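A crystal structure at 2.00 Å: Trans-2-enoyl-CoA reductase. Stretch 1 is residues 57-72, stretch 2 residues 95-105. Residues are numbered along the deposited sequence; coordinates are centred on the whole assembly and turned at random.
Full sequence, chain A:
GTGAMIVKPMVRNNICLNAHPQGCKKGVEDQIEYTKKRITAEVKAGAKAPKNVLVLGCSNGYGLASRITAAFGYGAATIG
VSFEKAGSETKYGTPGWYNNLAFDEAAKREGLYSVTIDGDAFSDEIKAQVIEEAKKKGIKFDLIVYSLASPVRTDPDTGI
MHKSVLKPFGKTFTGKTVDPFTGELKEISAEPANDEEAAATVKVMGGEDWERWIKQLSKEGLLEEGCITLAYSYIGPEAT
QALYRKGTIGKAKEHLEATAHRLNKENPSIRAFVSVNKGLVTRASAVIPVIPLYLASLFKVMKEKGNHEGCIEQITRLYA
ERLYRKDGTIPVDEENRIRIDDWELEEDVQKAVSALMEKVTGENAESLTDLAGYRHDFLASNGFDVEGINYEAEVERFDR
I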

# COMPACT_ATOMS: atom_id res chain seq x y z
N GLY A 57 7.27 -5.02 -1.51
CA GLY A 57 6.82 -3.66 -1.70
C GLY A 57 6.87 -2.94 -0.36
O GLY A 57 5.87 -2.45 0.14
N CYS A 58 8.07 -2.88 0.21
CA CYS A 58 8.26 -2.48 1.60
C CYS A 58 8.54 -1.00 1.79
O CYS A 58 8.68 -0.54 2.92
N SER A 59 8.63 -0.25 0.70
CA SER A 59 9.19 1.10 0.77
C SER A 59 8.16 2.23 0.92
O SER A 59 8.54 3.37 1.20
N ASN A 60 6.89 1.92 0.73
CA ASN A 60 5.85 2.94 0.83
C ASN A 60 4.46 2.37 1.11
O ASN A 60 4.23 1.17 0.95
N GLY A 61 3.55 3.25 1.51
CA GLY A 61 2.16 2.88 1.71
C GLY A 61 1.93 1.76 2.70
O GLY A 61 2.53 1.72 3.77
N TYR A 62 1.05 0.84 2.32
CA TYR A 62 0.67 -0.27 3.19
C TYR A 62 1.82 -1.24 3.43
O TYR A 62 1.90 -1.87 4.48
N GLY A 63 2.71 -1.35 2.44
CA GLY A 63 3.87 -2.21 2.58
C GLY A 63 4.81 -1.71 3.66
O GLY A 63 5.22 -2.46 4.53
N LEU A 64 5.14 -0.42 3.60
CA LEU A 64 6.00 0.21 4.60
C LEU A 64 5.39 0.11 6.00
O LEU A 64 6.09 -0.19 6.97
N ALA A 65 4.09 0.36 6.09
CA ALA A 65 3.40 0.29 7.37
C ALA A 65 3.39 -1.13 7.92
O ALA A 65 3.41 -1.34 9.13
N SER A 66 3.35 -2.10 7.01
CA SER A 66 3.36 -3.51 7.39
C SER A 66 4.70 -3.92 7.98
O SER A 66 4.76 -4.70 8.93
N ARG A 67 5.78 -3.40 7.40
CA ARG A 67 7.11 -3.71 7.89
C ARG A 67 7.35 -3.03 9.23
O ARG A 67 7.89 -3.63 10.16
N ILE A 68 6.94 -1.77 9.32
CA ILE A 68 7.08 -0.99 10.55
C ILE A 68 6.28 -1.61 11.71
O ILE A 68 6.78 -1.70 12.83
N THR A 69 5.05 -2.03 11.43
CA THR A 69 4.21 -2.64 12.45
C THR A 69 4.82 -3.95 12.95
O THR A 69 4.85 -4.22 14.15
N ALA A 70 5.31 -4.77 12.02
CA ALA A 70 5.93 -6.04 12.37
C ALA A 70 7.20 -5.84 13.18
O ALA A 70 7.42 -6.50 14.19
N ALA A 71 8.04 -4.92 12.73
CA ALA A 71 9.34 -4.69 13.35
C ALA A 71 9.25 -3.93 14.67
O ALA A 71 9.76 -4.38 15.69
N PHE A 72 8.60 -2.77 14.65
CA PHE A 72 8.61 -1.89 15.81
C PHE A 72 7.42 -2.08 16.75
O PHE A 72 7.37 -1.48 17.82
N PRO A 95 11.32 8.26 -3.37
CA PRO A 95 11.00 8.40 -1.94
C PRO A 95 11.17 7.09 -1.17
O PRO A 95 11.55 7.10 -0.00
N GLY A 96 10.89 5.97 -1.83
CA GLY A 96 11.03 4.66 -1.21
C GLY A 96 12.46 4.33 -0.82
O GLY A 96 12.70 3.59 0.13
N TRP A 97 13.42 4.89 -1.56
CA TRP A 97 14.83 4.68 -1.26
C TRP A 97 15.17 5.31 0.09
O TRP A 97 15.79 4.67 0.94
N TYR A 98 14.76 6.56 0.27
CA TYR A 98 15.00 7.26 1.53
C TYR A 98 14.24 6.60 2.68
O TYR A 98 14.76 6.49 3.79
N ASN A 99 13.02 6.15 2.40
CA ASN A 99 12.22 5.43 3.39
C ASN A 99 12.93 4.17 3.88
O ASN A 99 12.99 3.91 5.08
N ASN A 100 13.47 3.39 2.95
CA ASN A 100 14.22 2.18 3.29
C ASN A 100 15.46 2.48 4.12
O ASN A 100 15.79 1.73 5.04
N LEU A 101 16.15 3.57 3.79
CA LEU A 101 17.32 3.99 4.54
C LEU A 101 16.94 4.36 5.97
O LEU A 101 17.62 3.98 6.92
N ALA A 102 15.83 5.09 6.10
CA ALA A 102 15.33 5.49 7.41
C ALA A 102 14.93 4.28 8.24
O ALA A 102 15.23 4.21 9.43
N PHE A 103 14.24 3.34 7.60
CA PHE A 103 13.79 2.13 8.29
C PHE A 103 14.96 1.31 8.83
O PHE A 103 15.01 1.00 10.02
N ASP A 104 15.88 0.96 7.94
CA ASP A 104 17.03 0.13 8.30
C ASP A 104 17.88 0.78 9.38
O ASP A 104 18.41 0.10 10.27
N GLU A 105 18.02 2.10 9.31
CA GLU A 105 18.76 2.85 10.31
C GLU A 105 18.07 2.77 11.67
O GLU A 105 18.72 2.60 12.70

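Two nearly parallel helices, their axes 11.6 Å apart at closest approach and 3° from alignment, pack here through one large aromatic knob toward the later residues of both stretches and a small polar cluster, with a bridging water, where the first helix is approached by its preceding loop. The knob is Phe103, whose CA-to-CB bond points toward the first stretch; with chi1 at t and chi2 at -89°, its ring enters a hole formed by Arg67, Ile68, Ala71 and Phe72. Ile68, an m,t rotamer, meets the ring edge, CG1 lying 3.8 Å from Phe103 CD2. Ala71 sets its small methyl against the ring: its CB reaches Phe103 CZ at 3.7 Å. Phe72, chi1 m, turns its edge toward the face of Phe103 in an offset edge-to-face pair, with planes at 76° and centroids 5.4 Å apart; Phe72 CE2 and Phe103 CE2 approach to 3.5 Å.

Arg67 joins the greasy and polar halves of the contact. Its extended t,t,t chain lays CD over the face of Phe103, 3.8 Å from the ring centroid in a CH-pi contact, and the guanidinium continues past the ring, one face covered by Phe103 CE1, which is 3.2 Å from Arg67 NE. Beyond it, the CA-to-CB bond of Asp104 points away, yet the end of its side chain, chi1 m, comes nearer. The resulting salt bridge, Arg67 NH2 to Asp104 OD1, is long at 3.7 Å, and the oxygen lies well out of the guanidinium plane, so the attraction is one of charge without a directed N-H.

Asn100, chi1 m, starts sideways but its end comes nearer. Its OD1 accepts a hydrogen bond from a water at 2.8 Å; the same water donates to Cys58 O at 2.9 Å and accepts from Arg67 NH1 at 3.2 Å.

The one direct hydrogen bond between the stretches comes from Asn99. Pointing toward the loop with chi1 m, it donates from ND2 to Ser59 O at 2.8 Å and 161°, an amide well suited to a backbone carbonyl. Leu64, a t,p rotamer, lends apolar cover, CD2 being 4.0 Å from Asn99 ND2. Ser59, chi1 p, points toward the second helix and fits closely, its CB 3.5 Å from Gly96 O. Glycine matters here: a CB on Gly96 would fall 2.5 Å from Ser59 OG, a clash, where the two CA atoms of Ser59 and Gly96 approach to 4.5 Å.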

# COMPACT_ATOMS: atom_id res chain seq x y z
CB CYS A 58 9.44 -3.26 2.18
SG CYS A 58 11.00 -2.92 1.32
CB SER A 59 10.07 1.36 -0.45
OG SER A 59 9.30 1.44 -1.64
CB ASN A 60 5.81 3.79 -0.43
CG ASN A 60 5.15 3.08 -1.59
OD1 ASN A 60 5.71 2.15 -2.17
ND2 ASN A 60 3.94 3.52 -1.94
CB TYR A 62 -0.54 -1.01 2.60
CG TYR A 62 -1.84 -0.23 2.70
CD1 TYR A 62 -2.19 0.41 3.89
CD2 TYR A 62 -2.69 -0.12 1.62
CE1 TYR A 62 -3.37 1.12 3.99
CE2 TYR A 62 -3.88 0.60 1.71
CZ TYR A 62 -4.21 1.22 2.90
OH TYR A 62 -5.38 1.93 3.00
CB LEU A 64 6.24 1.68 4.24
CG LEU A 64 7.00 2.53 5.25
CD1 LEU A 64 8.39 1.96 5.51
CD2 LEU A 64 7.09 3.98 4.78
CB ALA A 65 1.98 0.83 7.24
CB SER A 66 3.02 -4.39 6.19
OG SER A 66 1.76 -4.03 5.63
CB ARG A 67 8.18 -3.29 6.87
CG ARG A 67 9.50 -4.03 7.03
CD ARG A 67 10.56 -3.50 6.08
NE ARG A 67 11.82 -4.24 6.23
CZ ARG A 67 12.94 -3.94 5.59
NH1 ARG A 67 12.98 -2.91 4.75
NH2 ARG A 67 14.03 -4.66 5.79
CB ILE A 68 6.65 0.47 10.34
CG1 ILE A 68 7.66 1.19 9.42
CG2 ILE A 68 6.54 1.21 11.66
CD1 ILE A 68 7.30 2.63 9.14
CB THR A 69 2.78 -2.90 11.94
OG1 THR A 69 2.19 -1.67 11.52
CG2 THR A 69 1.92 -3.52 13.04
CB ALA A 70 6.22 -6.86 11.12
CB ALA A 71 10.28 -3.98 12.39
CB PHE A 72 8.74 -0.43 15.37
CG PHE A 72 10.00 -0.14 14.61
CD1 PHE A 72 11.20 0.03 15.28
CD2 PHE A 72 9.99 -0.06 13.23
CE1 PHE A 72 12.37 0.28 14.58
CE2 PHE A 72 11.15 0.19 12.53
CZ PHE A 72 12.34 0.37 13.20
CB PRO A 95 9.53 8.85 -1.94
CG PRO A 95 9.03 8.60 -3.33
CD PRO A 95 10.22 8.75 -4.22
CB TRP A 97 15.71 5.29 -2.36
CG TRP A 97 17.16 4.93 -2.26
CD1 TRP A 97 17.73 3.72 -2.51
CD2 TRP A 97 18.24 5.81 -1.89
NE1 TRP A 97 19.09 3.78 -2.32
CE2 TRP A 97 19.43 5.05 -1.94
CE3 TRP A 97 18.31 7.16 -1.53
CZ2 TRP A 97 20.67 5.60 -1.63
CZ3 TRP A 97 19.55 7.70 -1.23
CH2 TRP A 97 20.71 6.92 -1.28
CB TYR A 98 14.60 8.74 1.40
CG TYR A 98 15.37 9.47 0.32
CD1 TYR A 98 16.69 9.86 0.53
CD2 TYR A 98 14.78 9.78 -0.89
CE1 TYR A 98 17.40 10.53 -0.45
CE2 TYR A 98 15.48 10.45 -1.88
CZ TYR A 98 16.79 10.82 -1.65
OH TYR A 98 17.49 11.49 -2.63
CB ASN A 99 10.85 5.06 2.82
CG ASN A 99 9.94 6.27 2.66
OD1 ASN A 99 10.20 7.33 3.22
ND2 ASN A 99 8.87 6.10 1.90
CB ASN A 100 14.61 1.40 2.04
CG ASN A 100 13.43 0.72 1.38
OD1 ASN A 100 12.38 0.53 2.00
ND2 ASN A 100 13.59 0.34 0.11
CB LEU A 101 18.01 5.18 3.86
CG LEU A 101 18.61 4.95 2.48
CD1 LEU A 101 19.32 6.20 2.00
CD2 LEU A 101 19.55 3.75 2.47
CB ALA A 102 14.16 6.45 7.25
CB PHE A 103 12.93 1.26 7.37
CG PHE A 103 12.39 0.02 8.04
CD1 PHE A 103 13.12 -1.16 8.04
CD2 PHE A 103 11.17 0.05 8.69
CE1 PHE A 103 12.64 -2.29 8.66
CE2 PHE A 103 10.67 -1.09 9.31
CZ PHE A 103 11.41 -2.25 9.30
CB ASP A 104 17.87 -0.19 7.07
CG ASP A 104 17.19 -1.18 6.14
OD1 ASP A 104 16.35 -1.96 6.62
OD2 ASP A 104 17.50 -1.17 4.93
CB GLU A 105 18.93 4.31 9.87
CG GLU A 105 19.74 5.17 10.82
CD GLU A 105 20.28 6.41 10.15
OE1 GLU A 105 20.66 6.33 8.96
OE2 GLU A 105 20.33 7.47 10.81
O HOH W 1 11.15 -0.26 4.37